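Long-range contact in catechol 1,2-dioxygenase (Burkholderia ambifaria, PDB 5VXT), which probably catalyses the iron(III)-dependent ring cleavage of catechol between its two hydroxyl-bearing carbons: residues L251-I257 / I298-L304. Numbering follows the deposited sequence.
Sequences LTTQFNI and IEFNFVL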
ATOM      1  N   LEU B 251     -21.313 -14.896 -13.065  1.00 30.32           N
ATOM      2  CA  LEU B 251     -20.275 -15.903 -12.898  1.00 29.53           C
ATOM      3  C   LEU B 251     -18.928 -15.323 -13.306  1.00 29.03           C
ATOM      4  O   LEU B 251     -18.774 -14.808 -14.418  1.00 29.51           O
ATOM      5  CB  LEU B 251     -20.581 -17.159 -13.724  1.00 29.97           C
ATOM      6  CG  LEU B 251     -19.471 -18.224 -13.715  1.00 29.35           C
ATOM      7  CD1 LEU B 251     -19.196 -18.787 -12.317  1.00 28.68           C
ATOM      8  CD2 LEU B 251     -19.858 -19.352 -14.702  1.00 30.00           C
ATOM      9  N   THR B 252     -17.962 -15.392 -12.394  1.00 28.17           N
ATOM     10  CA  THR B 252     -16.574 -15.082 -12.690  1.00 27.70           C
ATOM     11  C   THR B 252     -15.803 -16.383 -12.585  1.00 29.83           C
ATOM     12  O   THR B 252     -15.853 -17.044 -11.544  1.00 26.91           O
ATOM     13  CB  THR B 252     -15.993 -14.063 -11.708  1.00 28.01           C
ATOM     14  OG1 THR B 252     -16.781 -12.863 -11.730  1.00 28.36           O
ATOM     15  CG2 THR B 252     -14.539 -13.761 -12.072  1.00 26.78           C
ATOM     16  N   THR B 253     -15.109 -16.761 -13.649  1.00 31.94           N
ATOM     17  CA  THR B 253     -14.425 -18.047 -13.638  1.00 27.75           C
ATOM     18  C   THR B 253     -13.321 -18.028 -14.684  1.00 27.53           C
ATOM     19  O   THR B 253     -13.036 -16.994 -15.298  1.00 31.79           O
ATOM     20  CB  THR B 253     -15.414 -19.193 -13.875  1.00 27.80           C
ATOM     21  OG1 THR B 253     -14.761 -20.436 -13.616  1.00 27.62           O
ATOM     22  CG2 THR B 253     -15.910 -19.171 -15.306  1.00 28.64           C
ATOM     23  N   GLN B 254     -12.692 -19.191 -14.866  1.00 27.57           N
ATOM     24  CA  GLN B 254     -11.561 -19.376 -15.768  0.51 27.87           C
ATOM     25  C   GLN B 254     -11.494 -20.852 -16.120  1.00 28.26           C
ATOM     26  O   GLN B 254     -12.126 -21.683 -15.473  1.00 35.39           O
ATOM     27  CB  GLN B 254     -10.218 -18.973 -15.134  0.51 27.33           C
ATOM     28  CG  GLN B 254     -10.046 -17.550 -14.627  0.51 26.92           C
ATOM     29  CD  GLN B 254      -8.655 -17.357 -14.034  0.51 29.67           C
ATOM     30  OE1 GLN B 254      -7.694 -17.983 -14.482  0.51 31.95           O
ATOM     31  NE2 GLN B 254      -8.545 -16.514 -13.016  0.51 26.60           N
ATOM     32  N   PHE B 255     -10.681 -21.178 -17.119  1.00 29.84           N
ATOM     33  CA  PHE B 255     -10.182 -22.539 -17.206  1.00 34.67           C
ATOM     34  C   PHE B 255      -8.708 -22.484 -17.590  1.00 30.04           C
ATOM     35  O   PHE B 255      -8.233 -21.505 -18.175  1.00 31.85           O
ATOM     36  CB  PHE B 255     -11.007 -23.471 -18.141  1.00 33.77           C
ATOM     37  CG  PHE B 255     -11.037 -23.080 -19.592  1.00 30.79           C
ATOM     38  CD1 PHE B 255      -9.888 -23.078 -20.369  1.00 31.98           C
ATOM     39  CD2 PHE B 255     -12.250 -22.805 -20.205  1.00 32.83           C
ATOM     40  CE1 PHE B 255      -9.942 -22.751 -21.707  1.00 36.62           C
ATOM     41  CE2 PHE B 255     -12.312 -22.488 -21.542  1.00 37.63           C
ATOM     42  CZ  PHE B 255     -11.155 -22.458 -22.297  1.00 36.39           C
ATOM     43  N   ASN B 256      -7.985 -23.519 -17.188  1.00 34.45           N
ATOM     44  CA  ASN B 256      -6.572 -23.670 -17.481  1.00 29.73           C
ATOM     45  C   ASN B 256      -6.411 -24.545 -18.716  1.00 30.82           C
ATOM     46  O   ASN B 256      -7.220 -25.448 -18.965  1.00 31.18           O
ATOM     47  CB  ASN B 256      -5.834 -24.304 -16.304  1.00 29.34           C
ATOM     48  CG  ASN B 256      -5.453 -23.292 -15.223  1.00 38.54           C
ATOM     49  OD1 ASN B 256      -5.243 -22.112 -15.499  1.00 38.72           O
ATOM     50  ND2 ASN B 256      -5.339 -23.766 -13.991  1.00 44.97           N
ATOM     51  N   ILE B 257      -5.364 -24.267 -19.495  1.00 33.21           N
ATOM     52  CA  ILE B 257      -5.038 -25.118 -20.636  1.00 32.63           C
ATOM     53  C   ILE B 257      -4.509 -26.453 -20.135  1.00 37.56           C
ATOM     54  O   ILE B 257      -3.563 -26.505 -19.335  1.00 33.17           O
ATOM     55  CB  ILE B 257      -4.017 -24.435 -21.557  1.00 36.66           C
ATOM     56  CG1 ILE B 257      -4.578 -23.120 -22.101  1.00 33.27           C
ATOM     57  CG2 ILE B 257      -3.586 -25.398 -22.689  1.00 34.75           C
ATOM     58  CD1 ILE B 257      -5.908 -23.284 -22.812  1.00 33.64           C
ATOM     59  N   ILE B 298     -11.728 -26.610 -27.475  1.00 38.33           N
ATOM     60  CA  ILE B 298     -12.107 -26.843 -26.088  1.00 37.07           C
ATOM     61  C   ILE B 298     -13.609 -26.685 -25.964  1.00 39.00           C
ATOM     62  O   ILE B 298     -14.143 -25.598 -26.217  1.00 37.02           O
ATOM     63  CB  ILE B 298     -11.393 -25.889 -25.117  1.00 35.89           C
ATOM     64  CG1 ILE B 298      -9.878 -26.030 -25.233  1.00 39.50           C
ATOM     65  CG2 ILE B 298     -11.853 -26.179 -23.707  1.00 34.77           C
ATOM     66  CD1 ILE B 298      -9.119 -25.221 -24.206  1.00 42.56           C
ATOM     67  N   GLU B 299     -14.285 -27.752 -25.546  1.00 37.02           N
ATOM     68  CA  GLU B 299     -15.703 -27.676 -25.220  1.00 40.53           C
ATOM     69  C   GLU B 299     -15.834 -27.367 -23.734  1.00 39.46           C
ATOM     70  O   GLU B 299     -15.303 -28.093 -22.888  1.00 37.50           O
ATOM     71  CB  GLU B 299     -16.443 -28.967 -25.584  1.00 37.79           C
ATOM     72  CG  GLU B 299     -17.902 -28.956 -25.134  1.00 42.13           C
ATOM     73  CD  GLU B 299     -18.733 -30.089 -25.713  1.00 51.52           C
ATOM     74  OE1 GLU B 299     -18.307 -30.699 -26.717  1.00 49.43           O
ATOM     75  OE2 GLU B 299     -19.819 -30.364 -25.161  1.00 53.57           O
ATOM     76  N   PHE B 300     -16.512 -26.274 -23.415  1.00 35.20           N
ATOM     77  CA  PHE B 300     -16.678 -25.892 -22.021  1.00 34.08           C
ATOM     78  C   PHE B 300     -18.031 -25.233 -21.850  1.00 40.18           C
ATOM     79  O   PHE B 300     -18.309 -24.202 -22.471  1.00 41.16           O
ATOM     80  CB  PHE B 300     -15.564 -24.957 -21.568  1.00 41.91           C
ATOM     81  CG  PHE B 300     -15.496 -24.796 -20.087  1.00 36.13           C
ATOM     82  CD1 PHE B 300     -14.895 -25.763 -19.298  1.00 32.65           C
ATOM     83  CD2 PHE B 300     -16.052 -23.689 -19.477  1.00 36.43           C
ATOM     84  CE1 PHE B 300     -14.826 -25.614 -17.927  1.00 36.67           C
ATOM     85  CE2 PHE B 300     -15.992 -23.545 -18.108  1.00 30.77           C
ATOM     86  CZ  PHE B 300     -15.383 -24.511 -17.336  1.00 31.67           C
ATOM     87  N   ASN B 301     -18.859 -25.825 -21.007  1.00 34.02           N
ATOM     88  CA  ASN B 301     -20.187 -25.310 -20.731  1.00 34.24           C
ATOM     89  C   ASN B 301     -20.164 -24.520 -19.433  1.00 33.24           C
ATOM     90  O   ASN B 301     -19.359 -24.786 -18.536  1.00 36.39           O
ATOM     91  CB  ASN B 301     -21.193 -26.446 -20.634  1.00 34.87           C
ATOM     92  CG  ASN B 301     -21.262 -27.251 -21.911  1.00 35.96           C
ATOM     93  OD1 ASN B 301     -21.214 -26.694 -23.012  1.00 36.59           O
ATOM     94  ND2 ASN B 301     -21.351 -28.567 -21.777  1.00 37.58           N
ATOM     95  N   PHE B 302     -21.049 -23.534 -19.344  1.00 36.82           N
ATOM     96  CA  PHE B 302     -21.204 -22.739 -18.133  1.00 36.38           C
ATOM     97  C   PHE B 302     -22.546 -23.085 -17.513  1.00 38.98           C
ATOM     98  O   PHE B 302     -23.588 -22.913 -18.155  1.00 41.36           O
ATOM     99  CB  PHE B 302     -21.113 -21.244 -18.432  1.00 36.24           C
ATOM    100  CG  PHE B 302     -19.809 -20.819 -19.035  1.00 32.39           C
ATOM    101  CD1 PHE B 302     -18.705 -20.566 -18.233  1.00 31.39           C
ATOM    102  CD2 PHE B 302     -19.687 -20.637 -20.400  1.00 33.22           C
ATOM    103  CE1 PHE B 302     -17.508 -20.156 -18.788  1.00 39.28           C
ATOM    104  CE2 PHE B 302     -18.494 -20.234 -20.956  1.00 35.99           C
ATOM    105  CZ  PHE B 302     -17.407 -19.987 -20.154  1.00 36.78           C
ATOM    106  N   VAL B 303     -22.523 -23.596 -16.287  1.00 32.55           N
ATOM    107  CA  VAL B 303     -23.737 -23.873 -15.529  1.00 41.32           C
ATOM    108  C   VAL B 303     -23.866 -22.773 -14.487  1.00 32.46           C
ATOM    109  O   VAL B 303     -23.030 -22.665 -13.584  1.00 31.74           O
ATOM    110  CB  VAL B 303     -23.716 -25.260 -14.876  1.00 37.64           C
ATOM    111  CG1 VAL B 303     -24.971 -25.464 -14.046  1.00 33.46           C
ATOM    112  CG2 VAL B 303     -23.609 -26.361 -15.938  1.00 37.90           C
ATOM    113  N   LEU B 304     -24.906 -21.957 -14.616  1.00 33.13           N
ATOM    114  CA  LEU B 304     -25.114 -20.778 -13.788  1.00 36.06           C
ATOM    115  C   LEU B 304     -25.990 -21.115 -12.583  1.00 39.46           C
ATOM    116  O   LEU B 304     -26.723 -22.106 -12.577  1.00 36.40           O
ATOM    117  CB  LEU B 304     -25.782 -19.672 -14.612  1.00 34.31           C
ATOM    118  CG  LEU B 304     -25.225 -19.311 -15.991  1.00 33.90           C
ATOM    119  CD1 LEU B 304     -25.939 -18.078 -16.516  1.00 34.76           C
ATOM    120  CD2 LEU B 304     -23.718 -19.061 -15.934  1.00 36.26           C
TER
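Between the two sheets of the dioxygenase beta-sandwich, Phe255 CD2 lies 3.8 Å from Phe300 CG and sits over one face of the Phe300 ring, offset toward the rim, while Phe302 CE1 meets that ring's edge in plane. The Phe255 ring itself carries Ile298 CG2 over one face, and its approach to Phe300 is oblique, with centroids 5.2 Å apart and planes at 56°. Phe302 takes Phe300 CD2 over one face and Thr253 CG2 at its edge, 4.0 Å from Phe302 CE1. These side chains interleave in part of the core: strand 251-256 borders one sheet, strand 295-303 belongs to the other, and matched CA atoms of Phe255 and Phe300 are 8.8 Å apart, a sheet-to-sheet spacing. Phe255 and Phe302 also meet Phe241 of strand 238-244, which supplies iron ligands His238 and His240. The CA-CB bond of Gln254, alternating with Phe255, points away from strand 295-303. With CG wedged between backbone N and carbonyl carbon (chi1 63°), Phe255 runs past Phe300 in the opposite direction and brings CE1 within 3.6 Å of Ile298 CD1. At the other end, Leu251 CD2 reaches both Phe302 CD1, at 3.9 Å, and Leu304 CD2, at 4.1 Å.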